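PDB 6ZHK: adenosylmethionine-8-amino-7-oxononanoate aminotransferase from Methanocaldococcus jannaschii, which probably transfers the amino group of S-adenosyl-L-methionine to 7-keto-8-aminopelargonic acid, using pyridoxal 5'-phosphate, to make the biotin precursor 7,8-diaminopelargonic acid. Local coordinates for residues Gly300-Ala312 against Asn342-Glu354. Residues are numbered along the deposited sequence; the frame is centred on the assembly and turned at random.
Sequences GKGLTGGYLPLAA and NQLLCSAALATLE
Leu345, on helix 343-358, packs its isobutyl group against Leu308, Pro309 and Leu310: CD2 lies 3.9 Å from Leu308 CB, and CB lies 3.8 Å from Leu310 CD1. With CG anti to the carbonyl carbon (chi1 -48°), its methyls reach Pro309, where CD1 sits 3.1 Å from Pro309 O. Leu310 CD2 continues along the helix to Ala349 CB. The small neighbours Ala348 and Ala349 let the loop approach closely; Thr304 CA comes within 4.1 Å of Ala349 CA, and Leu303 O receives a CA-H...O contact from Ala349 CA at 3.4 Å.

Thr352 OG1 lies 3.1 Å from Thr304 C, while its hydroxyl donates to Ala348 O from 39° above the carbonyl plane. A valine here, without the hydroxyl, would probably leave Ala348 O to its backbone donor Thr352 N and press a methyl against the Thr304-Gly305 peptide. Gly305, at positive phi, closely faces Thr352 OG1, which suits a residue without a side chain.

Behind this layer, Thr304 OG1 donates to Leu308 O at 2.7 Å, tying the start of the type I' turn Thr304-Tyr307 to the residue after it, and Asn342 OD1 caps the helix through Leu345 N. Tyr339 of the second subunit packs on Thr304 and Pro309. With no hydrogen bond between the segments, apolar fit joins the helix to the loop following Lys301, the predicted cofactor-linking lysine; buried Leu303 O, without a polar partner, faces the Ala349 CA-H.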
loop_
_atom_site.group_PDB
_atom_site.type_symbol
_atom_site.label_atom_id
_atom_site.label_comp_id
_atom_site.label_asym_id
_atom_site.label_seq_id
_atom_site.Cartn_x
_atom_site.Cartn_y
_atom_site.Cartn_z
ATOM N N GLY A 300 -2.494 8.539 7.766
ATOM C CA GLY A 300 -1.870 8.425 6.459
ATOM C C GLY A 300 -1.778 9.846 5.872
ATOM O O GLY A 300 -1.829 10.835 6.609
ATOM N N LYS A 301 -1.709 9.936 4.542
ATOM C CA LYS A 301 -1.721 11.179 3.775
ATOM C C LYS A 301 -0.768 12.196 4.371
ATOM O O LYS A 301 0.399 12.112 4.061
ATOM C CB LYS A 301 -3.124 11.786 3.618
ATOM C CG LYS A 301 -4.029 11.071 2.642
ATOM C CD LYS A 301 -5.472 11.625 2.620
ATOM C CE LYS A 301 -6.447 10.766 1.847
ATOM N NZ LYS A 301 -6.143 10.819 0.413
ATOM N N GLY A 302 -1.264 13.110 5.242
ATOM C CA GLY A 302 -0.453 14.236 5.704
ATOM C C GLY A 302 0.692 13.858 6.655
ATOM O O GLY A 302 1.498 14.709 7.019
ATOM N N LEU A 303 0.703 12.591 7.106
ATOM C CA LEU A 303 1.739 12.064 7.964
ATOM C C LEU A 303 3.136 12.507 7.507
ATOM O O LEU A 303 3.957 12.841 8.363
ATOM C CB LEU A 303 1.528 10.547 8.067
ATOM C CG LEU A 303 2.545 9.746 8.846
ATOM C CD1 LEU A 303 2.697 10.221 10.302
ATOM C CD2 LEU A 303 2.074 8.302 8.889
ATOM N N THR A 304 3.449 12.427 6.187
ATOM C CA THR A 304 4.774 12.778 5.693
ATOM C C THR A 304 4.802 14.215 5.162
ATOM O O THR A 304 5.717 14.577 4.454
ATOM C CB THR A 304 5.177 11.824 4.559
ATOM O OG1 THR A 304 4.107 12.000 3.632
ATOM C CG2 THR A 304 5.218 10.403 5.047
ATOM N N GLY A 305 3.746 14.985 5.467
ATOM C CA GLY A 305 3.570 16.333 4.927
ATOM C C GLY A 305 3.173 16.308 3.462
ATOM O O GLY A 305 3.065 17.346 2.846
ATOM N N GLY A 306 2.936 15.114 2.907
ATOM C CA GLY A 306 2.416 15.015 1.568
ATOM C C GLY A 306 3.499 14.532 0.616
ATOM O O GLY A 306 3.273 14.562 -0.586
ATOM N N TYR A 307 4.682 14.151 1.136
ATOM C CA TYR A 307 5.809 13.924 0.233
ATOM C C TYR A 307 6.077 12.468 -0.062
ATOM O O TYR A 307 6.689 12.151 -1.120
ATOM C CB TYR A 307 7.130 14.553 0.711
ATOM C CG TYR A 307 7.159 16.067 0.675
ATOM C CD1 TYR A 307 6.028 16.806 0.308
ATOM C CD2 TYR A 307 8.327 16.782 0.976
ATOM C CE1 TYR A 307 6.062 18.198 0.248
ATOM C CE2 TYR A 307 8.342 18.176 0.952
ATOM C CZ TYR A 307 7.212 18.896 0.591
ATOM O OH TYR A 307 7.260 20.290 0.561
ATOM N N LEU A 308 5.613 11.578 0.821
ATOM C CA LEU A 308 5.851 10.147 0.616
ATOM C C LEU A 308 4.662 9.338 1.197
ATOM O O LEU A 308 3.929 9.789 2.097
ATOM C CB LEU A 308 7.160 9.755 1.339
ATOM C CG LEU A 308 8.472 10.006 0.596
ATOM C CD1 LEU A 308 9.657 9.855 1.569
ATOM C CD2 LEU A 308 8.638 9.007 -0.577
ATOM N N PRO A 309 4.497 8.089 0.755
ATOM C CA PRO A 309 3.440 7.212 1.260
ATOM C C PRO A 309 3.854 6.556 2.568
ATOM O O PRO A 309 4.413 5.466 2.588
ATOM C CB PRO A 309 3.262 6.195 0.119
ATOM C CG PRO A 309 4.608 6.053 -0.434
ATOM C CD PRO A 309 5.196 7.462 -0.396
ATOM N N LEU A 310 3.398 7.158 3.667
ATOM C CA LEU A 310 3.437 6.437 4.935
ATOM C C LEU A 310 2.051 6.373 5.569
ATOM O O LEU A 310 1.291 7.334 5.500
ATOM C CB LEU A 310 4.428 7.113 5.888
ATOM C CG LEU A 310 4.680 6.351 7.195
ATOM C CD1 LEU A 310 5.312 4.986 6.889
ATOM C CD2 LEU A 310 5.626 7.176 8.072
ATOM N N ALA A 311 1.730 5.226 6.170
ATOM C CA ALA A 311 0.534 5.179 6.983
ATOM C C ALA A 311 0.843 4.466 8.300
ATOM O O ALA A 311 1.906 3.862 8.465
ATOM C CB ALA A 311 -0.578 4.563 6.207
ATOM N N ALA A 312 -0.053 4.631 9.283
ATOM C CA ALA A 312 0.114 3.944 10.568
ATOM C C ALA A 312 -1.238 3.542 11.147
ATOM O O ALA A 312 -2.255 4.242 10.958
ATOM C CB ALA A 312 0.797 4.912 11.529
ATOM N N ASN A 342 9.825 1.897 6.343
ATOM C CA ASN A 342 10.941 2.319 5.492
ATOM C C ASN A 342 11.566 3.648 6.001
ATOM O O ASN A 342 10.850 4.578 6.376
ATOM C CB ASN A 342 10.384 2.513 4.065
ATOM C CG ASN A 342 11.328 3.272 3.170
ATOM O OD1 ASN A 342 11.397 4.479 3.190
ATOM N ND2 ASN A 342 11.939 2.553 2.246
ATOM N N GLN A 343 12.896 3.762 6.035
ATOM C CA GLN A 343 13.574 4.921 6.636
ATOM C C GLN A 343 13.270 6.246 5.926
ATOM O O GLN A 343 13.074 7.250 6.598
ATOM C CB GLN A 343 15.104 4.754 6.737
ATOM C CG GLN A 343 15.514 3.721 7.786
ATOM C CD GLN A 343 15.642 2.307 7.255
ATOM O OE1 GLN A 343 14.777 1.762 6.549
ATOM N NE2 GLN A 343 16.640 1.636 7.771
ATOM N N LEU A 344 13.269 6.261 4.583
ATOM C CA LEU A 344 12.880 7.497 3.888
ATOM C C LEU A 344 11.465 7.956 4.264
ATOM O O LEU A 344 11.247 9.146 4.559
ATOM C CB LEU A 344 13.024 7.313 2.384
ATOM C CG LEU A 344 14.443 6.962 1.923
ATOM C CD1 LEU A 344 14.463 6.920 0.402
ATOM C CD2 LEU A 344 15.557 7.959 2.507
ATOM N N LEU A 345 10.482 7.014 4.318
ATOM C CA LEU A 345 9.118 7.397 4.655
ATOM C C LEU A 345 9.148 8.002 6.046
ATOM O O LEU A 345 8.508 9.020 6.282
ATOM C CB LEU A 345 8.131 6.200 4.667
ATOM C CG LEU A 345 8.214 5.281 3.443
ATOM C CD1 LEU A 345 7.123 4.216 3.448
ATOM C CD2 LEU A 345 8.053 6.080 2.159
ATOM N N CYS A 346 9.892 7.367 6.972
ATOM C CA CYS A 346 9.763 7.798 8.357
ATOM C C CYS A 346 10.522 9.115 8.561
ATOM O O CYS A 346 10.140 9.967 9.394
ATOM C CB CYS A 346 10.397 6.738 9.261
ATOM S SG CYS A 346 9.393 5.237 9.413
ATOM N N SER A 347 11.576 9.302 7.786
ATOM C CA SER A 347 12.323 10.566 7.885
ATOM C C SER A 347 11.422 11.752 7.499
ATOM O O SER A 347 11.482 12.778 8.196
ATOM C CB SER A 347 13.571 10.510 7.045
ATOM O OG SER A 347 13.228 10.605 5.659
ATOM N N ALA A 348 10.585 11.627 6.431
ATOM C CA ALA A 348 9.678 12.711 6.047
ATOM C C ALA A 348 8.720 13.004 7.200
ATOM O O ALA A 348 8.447 14.180 7.510
ATOM C CB ALA A 348 8.940 12.471 4.761
ATOM N N ALA A 349 8.181 11.938 7.819
ATOM C CA ALA A 349 7.214 12.157 8.882
ATOM C C ALA A 349 7.845 12.825 10.097
ATOM O O ALA A 349 7.183 13.625 10.770
ATOM C CB ALA A 349 6.541 10.857 9.304
ATOM N N LEU A 350 9.076 12.412 10.457
ATOM C CA LEU A 350 9.775 13.028 11.576
ATOM C C LEU A 350 9.896 14.521 11.346
ATOM O O LEU A 350 9.585 15.307 12.254
ATOM C CB LEU A 350 11.164 12.390 11.765
ATOM C CG LEU A 350 11.160 11.035 12.467
ATOM C CD1 LEU A 350 12.539 10.363 12.361
ATOM C CD2 LEU A 350 10.768 11.172 13.952
ATOM N N ALA A 351 10.322 14.904 10.119
ATOM C CA ALA A 351 10.443 16.328 9.827
ATOM C C ALA A 351 9.092 17.026 9.947
ATOM O O ALA A 351 9.022 18.147 10.469
ATOM C CB ALA A 351 11.021 16.603 8.455
ATOM N N THR A 352 8.037 16.355 9.443
ATOM C CA THR A 352 6.700 16.909 9.492
ATOM C C THR A 352 6.323 17.231 10.933
ATOM O O THR A 352 5.825 18.350 11.204
ATOM C CB THR A 352 5.672 16.052 8.747
ATOM O OG1 THR A 352 6.105 15.991 7.394
ATOM C CG2 THR A 352 4.264 16.629 8.715
ATOM N N LEU A 353 6.489 16.252 11.831
ATOM C CA LEU A 353 6.030 16.476 13.199
ATOM C C LEU A 353 6.840 17.592 13.834
ATOM O O LEU A 353 6.329 18.338 14.683
ATOM C CB LEU A 353 6.170 15.214 14.043
ATOM C CG LEU A 353 5.149 14.132 13.702
ATOM C CD1 LEU A 353 5.490 12.809 14.389
ATOM C CD2 LEU A 353 3.768 14.615 14.066
ATOM N N GLU A 354 8.109 17.642 13.475
ATOM C CA GLU A 354 8.985 18.690 14.007
ATOM C C GLU A 354 8.505 20.086 13.616
ATOM O O GLU A 354 8.523 20.990 14.457
ATOM C CB GLU A 354 10.437 18.456 13.573
ATOM C CG GLU A 354 11.258 17.657 14.561
ATOM C CD GLU A 354 12.458 16.925 13.967
ATOM O OE1 GLU A 354 12.906 17.301 12.848
ATOM O OE2 GLU A 354 12.929 15.947 14.610
#